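Local coordinates for protein aldehyde dehydrogenase 12 (Zea mays, PDB 6D97) that catalyses the NAD+-dependent oxidation of L-glutamate gamma-semialdehyde to glutamate, the last step of proline catabolism in plants, at residues P201-L206 with V230-M234; L127-A131 with A145-Q150. All coordinates share one frame. Residues are numbered along the deposited sequence.

Contact 1. Residues P201-L206 with V230-M234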
# COMPACT_ATOMS: atom_id res chain seq x y z
N PRO A 201 -27.72 -3.27 17.88
CA PRO A 201 -27.26 -4.05 19.04
C PRO A 201 -26.21 -5.10 18.71
O PRO A 201 -25.62 -5.66 19.65
CB PRO A 201 -28.55 -4.70 19.56
CG PRO A 201 -29.68 -3.97 18.88
CD PRO A 201 -29.13 -3.53 17.56
N LEU A 202 -25.97 -5.40 17.44
CA LEU A 202 -25.00 -6.42 17.05
C LEU A 202 -23.88 -5.86 16.20
O LEU A 202 -22.70 -6.05 16.53
CB LEU A 202 -25.70 -7.56 16.30
CG LEU A 202 -24.78 -8.67 15.80
CD1 LEU A 202 -24.24 -9.48 16.98
CD2 LEU A 202 -25.50 -9.58 14.81
N GLU A 203 -24.21 -5.16 15.11
CA GLU A 203 -23.22 -4.82 14.09
C GLU A 203 -22.11 -3.93 14.65
O GLU A 203 -20.93 -4.21 14.46
CB GLU A 203 -23.91 -4.13 12.92
CG GLU A 203 -22.98 -3.72 11.79
CD GLU A 203 -23.72 -3.03 10.67
OE1 GLU A 203 -24.94 -3.25 10.53
OE2 GLU A 203 -23.09 -2.26 9.92
N ILE A 204 -22.48 -2.85 15.33
CA ILE A 204 -21.49 -1.89 15.82
C ILE A 204 -20.62 -2.53 16.90
O ILE A 204 -19.39 -2.54 16.75
CB ILE A 204 -22.15 -0.60 16.33
CG1 ILE A 204 -22.85 0.13 15.18
CG2 ILE A 204 -21.12 0.28 17.01
CD1 ILE A 204 -23.64 1.34 15.64
N PRO A 205 -21.18 -3.08 17.99
CA PRO A 205 -20.29 -3.65 19.03
C PRO A 205 -19.47 -4.84 18.55
O PRO A 205 -18.29 -4.94 18.92
CB PRO A 205 -21.27 -4.04 20.14
CG PRO A 205 -22.60 -4.11 19.49
CD PRO A 205 -22.59 -3.11 18.41
N LEU A 206 -20.04 -5.73 17.74
CA LEU A 206 -19.27 -6.90 17.29
C LEU A 206 -18.08 -6.49 16.44
O LEU A 206 -16.97 -7.01 16.62
CB LEU A 206 -20.17 -7.86 16.51
CG LEU A 206 -19.44 -9.01 15.80
CD1 LEU A 206 -18.82 -9.96 16.81
CD2 LEU A 206 -20.37 -9.77 14.86
N VAL A 230 -28.30 -8.76 23.05
CA VAL A 230 -27.87 -9.29 21.75
C VAL A 230 -26.39 -9.64 21.80
O VAL A 230 -25.99 -10.76 21.49
CB VAL A 230 -28.17 -8.28 20.64
CG1 VAL A 230 -27.60 -8.77 19.31
CG2 VAL A 230 -29.67 -8.04 20.53
N MET A 231 -25.55 -8.67 22.19
CA MET A 231 -24.12 -8.94 22.27
C MET A 231 -23.81 -9.98 23.33
O MET A 231 -22.81 -10.70 23.21
CB MET A 231 -23.34 -7.66 22.56
CG MET A 231 -22.89 -6.94 21.32
SD MET A 231 -22.09 -8.01 20.10
CE MET A 231 -20.55 -8.37 20.92
N GLU A 232 -24.64 -10.08 24.37
CA GLU A 232 -24.44 -11.13 25.36
C GLU A 232 -24.57 -12.51 24.72
O GLU A 232 -23.73 -13.39 24.94
CB GLU A 232 -25.45 -10.97 26.50
CG GLU A 232 -24.99 -11.59 27.81
CD GLU A 232 -25.96 -12.62 28.35
OE1 GLU A 232 -26.35 -12.52 29.53
OE2 GLU A 232 -26.33 -13.54 27.59
N GLN A 233 -25.60 -12.70 23.90
CA GLN A 233 -25.74 -13.94 23.14
C GLN A 233 -24.60 -14.11 22.14
O GLN A 233 -24.10 -15.22 21.95
CB GLN A 233 -27.09 -13.97 22.44
CG GLN A 233 -28.28 -13.84 23.38
CD GLN A 233 -28.32 -14.95 24.41
OE1 GLN A 233 -28.41 -16.13 24.06
NE2 GLN A 233 -28.24 -14.59 25.68
N MET A 234 -24.19 -13.01 21.50
CA MET A 234 -23.09 -13.10 20.54
C MET A 234 -21.79 -13.51 21.22
O MET A 234 -21.00 -14.28 20.65
CB MET A 234 -22.93 -11.77 19.81
CG MET A 234 -21.89 -11.81 18.70
SD MET A 234 -22.37 -12.93 17.38
CE MET A 234 -20.76 -13.31 16.71
O HOH W 1 -26.15 -6.01 22.26

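Contact 2. Residues L127-A131 with A145-Q150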
# COMPACT_ATOMS: atom_id res chain seq x y z
N LEU A 127 -29.05 -16.90 12.06
CA LEU A 127 -29.44 -15.63 11.47
C LEU A 127 -30.80 -15.19 12.00
O LEU A 127 -30.96 -14.07 12.49
CB LEU A 127 -29.49 -15.74 9.95
CG LEU A 127 -28.25 -15.74 9.06
CD1 LEU A 127 -28.61 -16.20 7.66
CD2 LEU A 127 -27.62 -14.36 9.01
N ASP A 128 -31.79 -16.08 11.92
CA ASP A 128 -33.13 -15.75 12.36
C ASP A 128 -33.17 -15.46 13.85
O ASP A 128 -33.86 -14.53 14.30
CB ASP A 128 -34.08 -16.89 12.00
CG ASP A 128 -35.51 -16.61 12.39
OD1 ASP A 128 -36.12 -15.71 11.77
OD2 ASP A 128 -36.01 -17.28 13.31
N PHE A 129 -32.43 -16.23 14.65
CA PHE A 129 -32.36 -16.00 16.08
C PHE A 129 -31.90 -14.58 16.39
O PHE A 129 -32.55 -13.85 17.15
CB PHE A 129 -31.42 -17.02 16.73
CG PHE A 129 -31.06 -16.71 18.15
CD1 PHE A 129 -31.87 -17.14 19.19
CD2 PHE A 129 -29.90 -16.01 18.45
CE1 PHE A 129 -31.54 -16.86 20.50
CE2 PHE A 129 -29.56 -15.73 19.76
CZ PHE A 129 -30.39 -16.15 20.79
N PHE A 130 -30.79 -14.16 15.78
CA PHE A 130 -30.25 -12.83 16.07
C PHE A 130 -31.13 -11.73 15.49
O PHE A 130 -31.31 -10.68 16.11
CB PHE A 130 -28.82 -12.72 15.55
CG PHE A 130 -27.79 -13.21 16.53
CD1 PHE A 130 -27.51 -12.48 17.68
CD2 PHE A 130 -27.12 -14.40 16.31
CE1 PHE A 130 -26.56 -12.92 18.58
CE2 PHE A 130 -26.17 -14.84 17.21
CZ PHE A 130 -25.89 -14.11 18.35
N ALA A 131 -31.70 -11.96 14.30
CA ALA A 131 -32.61 -10.97 13.73
C ALA A 131 -33.82 -10.75 14.62
O ALA A 131 -34.24 -9.61 14.85
CB ALA A 131 -33.03 -11.40 12.33
N ALA A 145 -33.29 -5.96 10.62
CA ALA A 145 -32.57 -6.72 11.64
C ALA A 145 -31.71 -7.81 11.01
O ALA A 145 -30.60 -8.08 11.48
CB ALA A 145 -33.55 -7.33 12.64
N LEU A 146 -32.22 -8.46 9.96
CA LEU A 146 -31.43 -9.47 9.26
C LEU A 146 -30.21 -8.84 8.62
O LEU A 146 -29.12 -9.43 8.63
CB LEU A 146 -32.30 -10.17 8.21
CG LEU A 146 -31.67 -11.35 7.48
CD1 LEU A 146 -31.49 -12.51 8.44
CD2 LEU A 146 -32.53 -11.77 6.29
N ALA A 147 -30.36 -7.64 8.05
CA ALA A 147 -29.23 -6.97 7.41
C ALA A 147 -28.10 -6.74 8.41
O ALA A 147 -26.92 -6.79 8.04
CB ALA A 147 -29.67 -5.65 6.80
N GLU A 148 -28.44 -6.48 9.67
CA GLU A 148 -27.41 -6.32 10.69
C GLU A 148 -26.63 -7.61 10.88
O GLU A 148 -25.40 -7.60 10.98
CB GLU A 148 -28.05 -5.88 12.01
CG GLU A 148 -27.43 -4.64 12.62
CD GLU A 148 -27.89 -4.39 14.04
OE1 GLU A 148 -27.08 -4.59 14.97
OE2 GLU A 148 -29.07 -4.00 14.22
N VAL A 149 -27.33 -8.75 10.91
CA VAL A 149 -26.64 -10.02 11.07
C VAL A 149 -25.83 -10.36 9.83
O VAL A 149 -24.72 -10.91 9.93
CB VAL A 149 -27.66 -11.13 11.40
CG1 VAL A 149 -26.93 -12.36 11.92
CG2 VAL A 149 -28.67 -10.64 12.41
N GLN A 150 -26.35 -10.04 8.65
CA GLN A 150 -25.65 -10.34 7.41
C GLN A 150 -24.34 -9.56 7.31
O GLN A 150 -23.30 -10.11 6.94
CB GLN A 150 -26.55 -10.05 6.21
CG GLN A 150 -27.60 -11.11 5.97
CD GLN A 150 -28.71 -10.64 5.04
OE1 GLN A 150 -28.99 -9.45 4.95
NE2 GLN A 150 -29.33 -11.59 4.34

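Contact 1. Residues P201-L206 with V230-M234
Start with Met231, which gives up 81 Å² to this contact. Its CA-to-CB bond runs sideways, but the chain then bends (chi2 and chi3 both m) and brings the thioether in against 201-206. Met231 CG sits 3.4 Å from Pro205 CG and also 3.4 Å from Pro201 O, while Met231 SD lies 4.1 Å from both Leu202 CD1 and Leu206 CB. Val230 points toward 201-206: its CG2 is 3.7 Å from Pro201 CB and its CG1 3.8 Å from Leu202 CB. Leu202 completes the trio, reaching past Met231 so that its CD1 meets Met234 CG at 3.7 Å. No hydrogen bond joins the segments directly; a single water bridges them, donating to Pro201 O and accepting from Met231 N, each at 2.7 Å. The contact joins the start of helix 203-214, with the turn that leads into it, to helix 229-240, successive helices of the Rossmann-type domain, each following a strand of its parallel sheet. Pro205 and Met231 rest on Leu221 and Val223 of strand 218-223, and Pro205 also lies about 4 Å, side chain to side chain, from the NAD-binding Thr196. Helix 142-157 packs on Leu202 and Leu206, and helix 124-137 on Val230 and Met234.

Contact 2. Residues L127-A131 with A145-Q150
Two consecutive helices, 124-137 and 142-157, fold back on each other here as a splayed helical hairpin: the axes of the short segments come within 8.5 Å and their directions differ by 123°. Alanines allow the tightest approach, with Ala131 CA 4.7 Å from Ala145 CA and Ala145 CB 3.2 Å from the carbonyl oxygen Ala131 O. One turn along, larger side chains fill a wider gap, where Leu127 CA and Val149 CA are 6.3 Å apart. Leu127 leaves its helix sideways, and its m,t rotamer swings the tip across, so that CD2 lies 3.6 Å from Val149 CG1. Leu146 does the same from the other helix with a t,p rotamer, and its CD1 reaches 4.1 Å from Leu127 CB. Val149, with chi1 near t, sends CG1 to Leu127 and CG2 to Phe130 CB, 3.8 Å away. The CA-to-CB bond of Phe130 points toward 145-150, but with chi1 at -87° the ring leads away and packs on Met234 and Leu237 of helix 229-240. With no hydrogen bond or salt bridge between the segments, the pairing rests on shape and apolar packing, partly open to solvent around Leu127 and Leu146, the small alanines setting how closely the helices can approach.

Contact 2 comes first along the chain, and both its segments precede those of contact 1; their centres are 11 Å apart. Helices 124-137 and 142-157 pack against helices 203-214 and 229-240, which lie on the parallel sheet. The pairs touch directly. Glu148, which makes no contact with 127-131, uses OE1 to accept probable hydrogen bonds from Leu202 N at 2.8 Å and Glu203 N at 2.9 Å, at the start of helix 203-214. Phe130 CE1 packs 3.7 Å from Val230 O. The hairpin, itself away from the annotated sites, thus contacts the helix that follows the NAD-binding strand 191-196.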